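Local coordinates for protein L-amino acid deaminase (Proteus vulgaris, PDB 5I39) that probably deaminates L-amino acids oxidatively, as a membrane-bound flavoenzyme with a bound FAD cofactor, at residues 98-101 against 102-106; 330-333 against 334-337; 49-52 against 53-56. One frame throughout, in Å; residues are numbered along the deposited sequence.

Contact 3 (49-52 against 53-56) is the buried one, the Rossmann-type helix beside FAD, joined by regular helical bonds and packed through apolar methyl groups. Contact 1 (98-101 against 102-106) lies in the last turns of helix 90-103 and just beyond; it is partly buried and far more polar, with water, guanidinium and imidazole groups. The two centres lie about 15 Å apart, and both contacts lean on helix 376-392, where Arg102 pairs with Glu385 and Asn55 touches the same residue. Contact 2 (330-333 against 334-337), its centre about 33 Å from that of contact 1, is a peripheral turn after helix 318-331, where 3-10 bonds and aromatic packing replace regular helical bonding.

Contact 1: 98-101 against 102-106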
loop_
_atom_site.group_PDB
_atom_site.type_symbol
_atom_site.label_atom_id
_atom_site.label_comp_id
_atom_site.label_asym_id
_atom_site.label_seq_id
_atom_site.Cartn_x
_atom_site.Cartn_y
_atom_site.Cartn_z
ATOM N N LEU A 98 -3.066 -12.174 5.172
ATOM C CA LEU A 98 -2.255 -11.907 6.363
ATOM C C LEU A 98 -1.972 -10.411 6.542
ATOM O O LEU A 98 -1.901 -9.928 7.666
ATOM C CB LEU A 98 -0.940 -12.695 6.327
ATOM C CG LEU A 98 -0.978 -14.162 6.761
ATOM C CD1 LEU A 98 -1.929 -15.003 5.928
ATOM C CD2 LEU A 98 0.427 -14.738 6.705
ATOM N N GLY A 99 -1.800 -9.685 5.442
ATOM C CA GLY A 99 -1.612 -8.239 5.512
ATOM C C GLY A 99 -2.760 -7.551 6.233
ATOM O O GLY A 99 -2.542 -6.756 7.148
ATOM N N LYS A 100 -3.986 -7.879 5.836
ATOM C CA LYS A 100 -5.174 -7.354 6.515
ATOM C C LYS A 100 -5.197 -7.731 7.995
ATOM O O LYS A 100 -5.506 -6.907 8.847
ATOM C CB LYS A 100 -6.444 -7.889 5.867
ATOM C CG LYS A 100 -6.756 -7.323 4.491
ATOM C CD LYS A 100 -7.706 -8.224 3.712
ATOM C CE LYS A 100 -8.985 -8.524 4.474
ATOM N NZ LYS A 100 -9.818 -9.473 3.700
ATOM N N HIS A 101 -4.877 -8.990 8.287
ATOM C CA HIS A 101 -4.858 -9.485 9.664
ATOM C C HIS A 101 -3.896 -8.671 10.532
ATOM O O HIS A 101 -4.200 -8.333 11.677
ATOM C CB HIS A 101 -4.462 -10.959 9.655
ATOM C CG HIS A 101 -4.477 -11.606 10.999
ATOM N ND1 HIS A 101 -3.325 -11.979 11.654
ATOM C CD2 HIS A 101 -5.503 -11.952 11.806
ATOM C CE1 HIS A 101 -3.642 -12.528 12.813
ATOM N NE2 HIS A 101 -4.958 -12.525 12.929
ATOM N N ARG A 102 -2.737 -8.346 9.977
ATOM C CA ARG A 102 -1.755 -7.519 10.669
ATOM C C ARG A 102 -2.185 -6.062 10.760
ATOM O O ARG A 102 -1.955 -5.417 11.781
ATOM C CB ARG A 102 -0.402 -7.674 10.004
ATOM C CG ARG A 102 0.095 -9.086 10.222
ATOM C CD ARG A 102 1.378 -9.369 9.524
ATOM N NE ARG A 102 1.771 -10.755 9.734
ATOM C CZ ARG A 102 2.991 -11.225 9.517
ATOM N NH1 ARG A 102 3.961 -10.414 9.085
ATOM N NH2 ARG A 102 3.251 -12.509 9.738
ATOM N N TRP A 103 -2.838 -5.541 9.727
ATOM C CA TRP A 103 -3.430 -4.211 9.847
ATOM C C TRP A 103 -4.487 -4.154 10.949
ATOM O O TRP A 103 -4.575 -3.150 11.653
ATOM C CB TRP A 103 -3.993 -3.711 8.519
ATOM C CG TRP A 103 -2.940 -3.064 7.673
ATOM C CD1 TRP A 103 -2.333 -3.579 6.560
ATOM C CD2 TRP A 103 -2.339 -1.784 7.902
ATOM N NE1 TRP A 103 -1.400 -2.694 6.081
ATOM C CE2 TRP A 103 -1.384 -1.582 6.882
ATOM C CE3 TRP A 103 -2.527 -0.780 8.864
ATOM C CZ2 TRP A 103 -0.612 -0.417 6.800
ATOM C CZ3 TRP A 103 -1.764 0.378 8.779
ATOM C CH2 TRP A 103 -0.818 0.549 7.754
ATOM N N ARG A 104 -5.240 -5.234 11.142
ATOM C CA ARG A 104 -6.195 -5.304 12.258
ATOM C C ARG A 104 -5.537 -5.240 13.642
ATOM O O ARG A 104 -6.206 -4.942 14.622
ATOM C CB ARG A 104 -7.074 -6.552 12.150
ATOM C CG ARG A 104 -8.087 -6.480 11.023
ATOM C CD ARG A 104 -9.097 -7.604 11.091
ATOM N NE ARG A 104 -8.574 -8.917 10.704
ATOM C CZ ARG A 104 -8.577 -9.425 9.470
ATOM N NH1 ARG A 104 -9.003 -8.713 8.434
ATOM N NH2 ARG A 104 -8.129 -10.659 9.275
ATOM N N GLU A 105 -4.246 -5.547 13.716
ATOM C CA GLU A 105 -3.455 -5.396 14.937
ATOM C C GLU A 105 -2.768 -4.035 15.069
ATOM O O GLU A 105 -2.158 -3.760 16.102
ATOM C CB GLU A 105 -2.363 -6.474 14.967
ATOM C CG GLU A 105 -2.882 -7.906 14.930
ATOM C CD GLU A 105 -1.810 -8.954 14.673
ATOM O OE1 GLU A 105 -0.714 -8.617 14.194
ATOM O OE2 GLU A 105 -2.084 -10.138 14.933
HETATM N N MSE A 106 -2.831 -3.185 14.044
HETATM C CA MSE A 106 -1.895 -2.057 13.943
HETATM C C MSE A 106 -2.167 -0.941 14.920
HETATM O O MSE A 106 -1.225 -0.407 15.502
HETATM C CB MSE A 106 -1.844 -1.499 12.523
HETATM C CG MSE A 106 -0.568 -0.694 12.258
HETATM SE SE MSE A 106 1.036 -1.824 12.155
HETATM C CE MSE A 106 0.615 -2.669 10.426
HETATM O O HOH W 1 -0.548 -12.499 10.136
#
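With its CG turned away from the backbone N (chi1 -177°), the His101 imidazole swings out beside the next turn of helix 90-103, while Arg104, bent at chi3, folds its guanidinium back against the backbone of Lys100 and His101. One face of that guanidinium is covered by His101 CA, 3.5 Å from Arg104 NH2. The same NH2 stands at the edge of the imidazole, near its plane, and the two flat groups are 73° apart. Arg104 NH1 meets Lys100 CB at 3.7 Å; Lys100 NZ comes no nearer to NH1 than 4.9 Å. Glu105 approaches the ring obliquely, its OE2 3.6 Å from His101 CE1, with the carboxylate 58° from the ring plane. A water joins His101 to Arg102: it accepts from Arg102 NE at 2.9 Å, in the guanidinium plane, and lies 3.2 Å from His101 ND1. Alongside these groups three i to i+4 backbone bonds run to Leu98, Gly99 and Lys100 O, among them Arg104 N to Lys100 O (2.9 Å). Trp103, bonded through NE1 to Met377 O, carries the CE methyl of selenomethionine Met106 over the centre of one face. The outside carboxylates probably offset the positive charge gathered here: Glu385 ties Arg102 to helix 376-392, which borders the FAD site, while Asp180 pairs with both Lys100 and Arg104, and Glu178 of strand 175-178 with Lys100.

Contact 2: 330-333 against 334-337; sequences AEFP and AFKE
Lys336 N donates to Pro333 O at 2.9 Å, the shorter of two backbone bonds that close overlapping turns behind helix 318-331. The donor sits above the carbonyl plane, well off the lone pairs, whereas Phe335 N is tilted only moderately from the plane of the Phe332 carbonyl. This second bond, from Phe335 N to Phe332 O (3.0 Å), is nearly straight at hydrogen, 170°. Both link residues three apart, and the backbone angles of Pro333, Ala334 and Phe335 make them successive type I turns, a short 3-10 segment led by proline at the first corner. Phe335 folds back over the start of this turn. Its CG stands beside the backbone N, opposite the carbonyl carbon (chi1 -61°), and this lays ring atoms CD2 and CE2 against Phe332 CB, CD2 at 3.6 Å and CE2 at 3.7 Å. CD2 also comes within 3.5 Å of Phe332 O, the carbonyl that Phe335 N holds. The Phe332 ring leads away from this meeting, and both rings join Phe285 edge-to-face; Phe335 meets Tyr293 in the same manner. Outside the turn, Glu331 hydrogen-bonds to Thr170 and Trp172, while Ala334 O accepts from Ser269. The chain thus leaves the helix with two of its carbonyls satisfied locally and with two phenylalanines turned inward, while Pro333 and Lys336 remain on the exposed surface before strand 340-350.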
loop_
_atom_site.group_PDB
_atom_site.type_symbol
_atom_site.label_atom_id
_atom_site.label_comp_id
_atom_site.label_asym_id
_atom_site.label_seq_id
_atom_site.Cartn_x
_atom_site.Cartn_y
_atom_site.Cartn_z
ATOM N N ALA A 330 -25.302 10.973 -9.132
ATOM C CA ALA A 330 -26.511 10.429 -9.759
ATOM C C ALA A 330 -26.895 9.079 -9.146
ATOM O O ALA A 330 -28.070 8.809 -8.920
ATOM C CB ALA A 330 -26.324 10.291 -11.260
ATOM N N GLU A 331 -25.897 8.245 -8.864
ATOM C CA GLU A 331 -26.143 6.928 -8.276
ATOM C C GLU A 331 -26.436 6.999 -6.777
ATOM O O GLU A 331 -27.244 6.222 -6.269
ATOM C CB GLU A 331 -24.970 5.988 -8.556
ATOM C CG GLU A 331 -25.164 4.550 -8.076
ATOM C CD GLU A 331 -26.435 3.891 -8.590
ATOM O OE1 GLU A 331 -26.850 4.169 -9.737
ATOM O OE2 GLU A 331 -27.029 3.090 -7.840
ATOM N N PHE A 332 -25.767 7.918 -6.083
ATOM C CA PHE A 332 -25.965 8.142 -4.650
ATOM C C PHE A 332 -26.192 9.633 -4.397
ATOM O O PHE A 332 -25.240 10.370 -4.120
ATOM C CB PHE A 332 -24.757 7.633 -3.858
ATOM C CG PHE A 332 -24.714 6.140 -3.721
ATOM C CD1 PHE A 332 -25.397 5.507 -2.688
ATOM C CD2 PHE A 332 -24.001 5.363 -4.626
ATOM C CE1 PHE A 332 -25.365 4.126 -2.559
ATOM C CE2 PHE A 332 -23.970 3.982 -4.503
ATOM C CZ PHE A 332 -24.652 3.364 -3.469
ATOM N N PRO A 333 -27.463 10.086 -4.494
ATOM C CA PRO A 333 -27.801 11.496 -4.247
ATOM C C PRO A 333 -27.416 12.029 -2.866
ATOM O O PRO A 333 -27.350 13.242 -2.685
ATOM C CB PRO A 333 -29.321 11.532 -4.448
ATOM C CG PRO A 333 -29.599 10.407 -5.384
ATOM C CD PRO A 333 -28.632 9.333 -4.990
ATOM N N ALA A 334 -27.132 11.137 -1.914
ATOM C CA ALA A 334 -26.505 11.526 -0.646
ATOM C C ALA A 334 -25.246 12.390 -0.812
ATOM O O ALA A 334 -24.939 13.184 0.069
ATOM C CB ALA A 334 -26.173 10.290 0.176
ATOM N N PHE A 335 -24.524 12.226 -1.926
ATOM C CA PHE A 335 -23.320 13.019 -2.210
ATOM C C PHE A 335 -23.573 14.316 -2.994
ATOM O O PHE A 335 -22.620 15.031 -3.298
ATOM C CB PHE A 335 -22.299 12.175 -2.986
ATOM C CG PHE A 335 -21.821 10.957 -2.244
ATOM C CD1 PHE A 335 -21.102 11.082 -1.060
ATOM C CD2 PHE A 335 -22.073 9.682 -2.738
ATOM C CE1 PHE A 335 -20.651 9.958 -0.380
ATOM C CE2 PHE A 335 -21.626 8.554 -2.063
ATOM C CZ PHE A 335 -20.913 8.693 -0.883
ATOM N N LYS A 336 -24.830 14.635 -3.307
ATOM C CA LYS A 336 -25.156 15.790 -4.162
ATOM C C LYS A 336 -24.532 17.110 -3.691
ATOM O O LYS A 336 -24.060 17.893 -4.515
ATOM C CB LYS A 336 -26.678 15.944 -4.297
ATOM C CG LYS A 336 -27.150 17.076 -5.206
ATOM C CD LYS A 336 -26.658 16.918 -6.633
ATOM C CE LYS A 336 -27.239 17.987 -7.536
ATOM N NZ LYS A 336 -26.941 17.702 -8.951
ATOM N N GLU A 337 -24.533 17.344 -2.379
ATOM C CA GLU A 337 -23.988 18.579 -1.796
ATOM C C GLU A 337 -22.539 18.454 -1.300
ATOM O O GLU A 337 -22.017 19.391 -0.694
ATOM C CB GLU A 337 -24.880 19.064 -0.641
ATOM C CG GLU A 337 -26.368 19.169 -0.969
ATOM C CD GLU A 337 -26.668 20.080 -2.150
ATOM O OE1 GLU A 337 -25.941 21.078 -2.348
ATOM O OE2 GLU A 337 -27.643 19.799 -2.880
#

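Contact 3: 49-52 against 53-56; sequences GIMT and AINL
Ala53 N donates to Gly49 O at 2.9 Å in the helix of a Rossmann-type beta-alpha-beta unit, strand 40-43, helix 47-58 and strand 63-66. Gly49 fits the last glycine of the GxGxxG pattern and lies close to the bound FAD, as expected where such a helix begins at the dinucleotide. The Ala53 methyl, 3.3 Å from Gly49 O, also packs on Val63 and Ile65 of the neighbouring strand. Ile54 comes next and bonds through N to Ile50 O at 3.0 Å. With chi1 -71° and an extended chi2 of 161°, the CG1 branch runs back along the helix and carries CD1 to Ile50. There CG1 lies 3.4 Å from Ile50 O, and CD1 reaches Ile50 CG2 at 3.9 Å, the two side chains crossing at a slant. Beyond them, Ile50 touches Thr190 and Ala194 and Ile54 touches Tyr196, so this side of the helix is covered by helix 189-199. Asn55 N donates to Met51 O at 3.1 Å, but its side chain heads outward: OD1 accepts from Arg59, and the residue packs on Glu385 and Ala388 of helix 376-392. Leu56 ends the walk, its N bonded to Thr52 O at 3.0 Å and its side chain lying alongside that of Thr52, both pointing the same way. Thr52 turns OG1 back to Leu48 O, a side-chain bond to the previous helical turn that satisfies the buried hydroxyl; methyl CG2, which the same chi1 sets anti to the backbone N, rests against Leu56 CD1 at 3.9 Å.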
loop_
_atom_site.group_PDB
_atom_site.type_symbol
_atom_site.label_atom_id
_atom_site.label_comp_id
_atom_site.label_asym_id
_atom_site.label_seq_id
_atom_site.Cartn_x
_atom_site.Cartn_y
_atom_site.Cartn_z
ATOM N N GLY A 49 9.758 0.698 3.010
ATOM C CA GLY A 49 10.989 0.940 3.766
ATOM C C GLY A 49 10.733 1.088 5.258
ATOM O O GLY A 49 11.461 0.524 6.080
ATOM N N ILE A 50 9.691 1.839 5.607
ATOM C CA ILE A 50 9.334 2.050 7.008
ATOM C C ILE A 50 8.960 0.738 7.700
ATOM O O ILE A 50 9.459 0.444 8.793
ATOM C CB ILE A 50 8.181 3.067 7.138
ATOM C CG1 ILE A 50 8.668 4.473 6.760
ATOM C CG2 ILE A 50 7.623 3.094 8.559
ATOM C CD1 ILE A 50 7.552 5.443 6.442
HETATM N N MSE A 51 8.083 -0.047 7.077
HETATM C CA MSE A 51 7.611 -1.289 7.698
HETATM C C MSE A 51 8.739 -2.292 7.799
HETATM O O MSE A 51 8.854 -3.001 8.804
HETATM C CB MSE A 51 6.411 -1.861 6.946
HETATM C CG MSE A 51 5.180 -0.948 7.015
HETATM SE SE MSE A 51 4.549 -0.566 8.830
HETATM C CE MSE A 51 3.933 -2.391 9.217
ATOM N N THR A 52 9.595 -2.358 6.780
ATOM C CA THR A 52 10.754 -3.249 6.837
ATOM C C THR A 52 11.706 -2.830 7.962
ATOM O O THR A 52 12.189 -3.680 8.705
ATOM C CB THR A 52 11.485 -3.331 5.485
ATOM O OG1 THR A 52 10.558 -3.711 4.463
ATOM C CG2 THR A 52 12.576 -4.379 5.529
ATOM N N ALA A 53 11.960 -1.531 8.085
ATOM C CA ALA A 53 12.805 -1.008 9.163
ATOM C C ALA A 53 12.278 -1.380 10.547
ATOM O O ALA A 53 13.038 -1.817 11.408
ATOM C CB ALA A 53 12.942 0.500 9.041
ATOM N N ILE A 54 10.973 -1.228 10.751
ATOM C CA ILE A 54 10.354 -1.616 12.018
ATOM C C ILE A 54 10.597 -3.099 12.316
ATOM O O ILE A 54 10.966 -3.467 13.434
ATOM C CB ILE A 54 8.840 -1.319 12.003
ATOM C CG1 ILE A 54 8.601 0.194 12.063
ATOM C CG2 ILE A 54 8.125 -2.000 13.168
ATOM C CD1 ILE A 54 7.218 0.622 11.612
ATOM N N ASN A 55 10.377 -3.940 11.311
ATOM C CA ASN A 55 10.568 -5.374 11.469
ATOM C C ASN A 55 12.015 -5.719 11.855
ATOM O O ASN A 55 12.251 -6.551 12.729
ATOM C CB ASN A 55 10.152 -6.082 10.182
ATOM C CG ASN A 55 10.065 -7.587 10.340
ATOM O OD1 ASN A 55 11.075 -8.278 10.298
ATOM N ND2 ASN A 55 8.854 -8.101 10.510
ATOM N N LEU A 56 12.971 -5.051 11.217
ATOM C CA LEU A 56 14.385 -5.281 11.512
ATOM C C LEU A 56 14.799 -4.828 12.912
ATOM O O LEU A 56 15.565 -5.524 13.579
ATOM C CB LEU A 56 15.244 -4.601 10.453
ATOM C CG LEU A 56 15.144 -5.250 9.072
ATOM C CD1 LEU A 56 15.641 -4.289 8.008
ATOM C CD2 LEU A 56 15.919 -6.560 9.006
#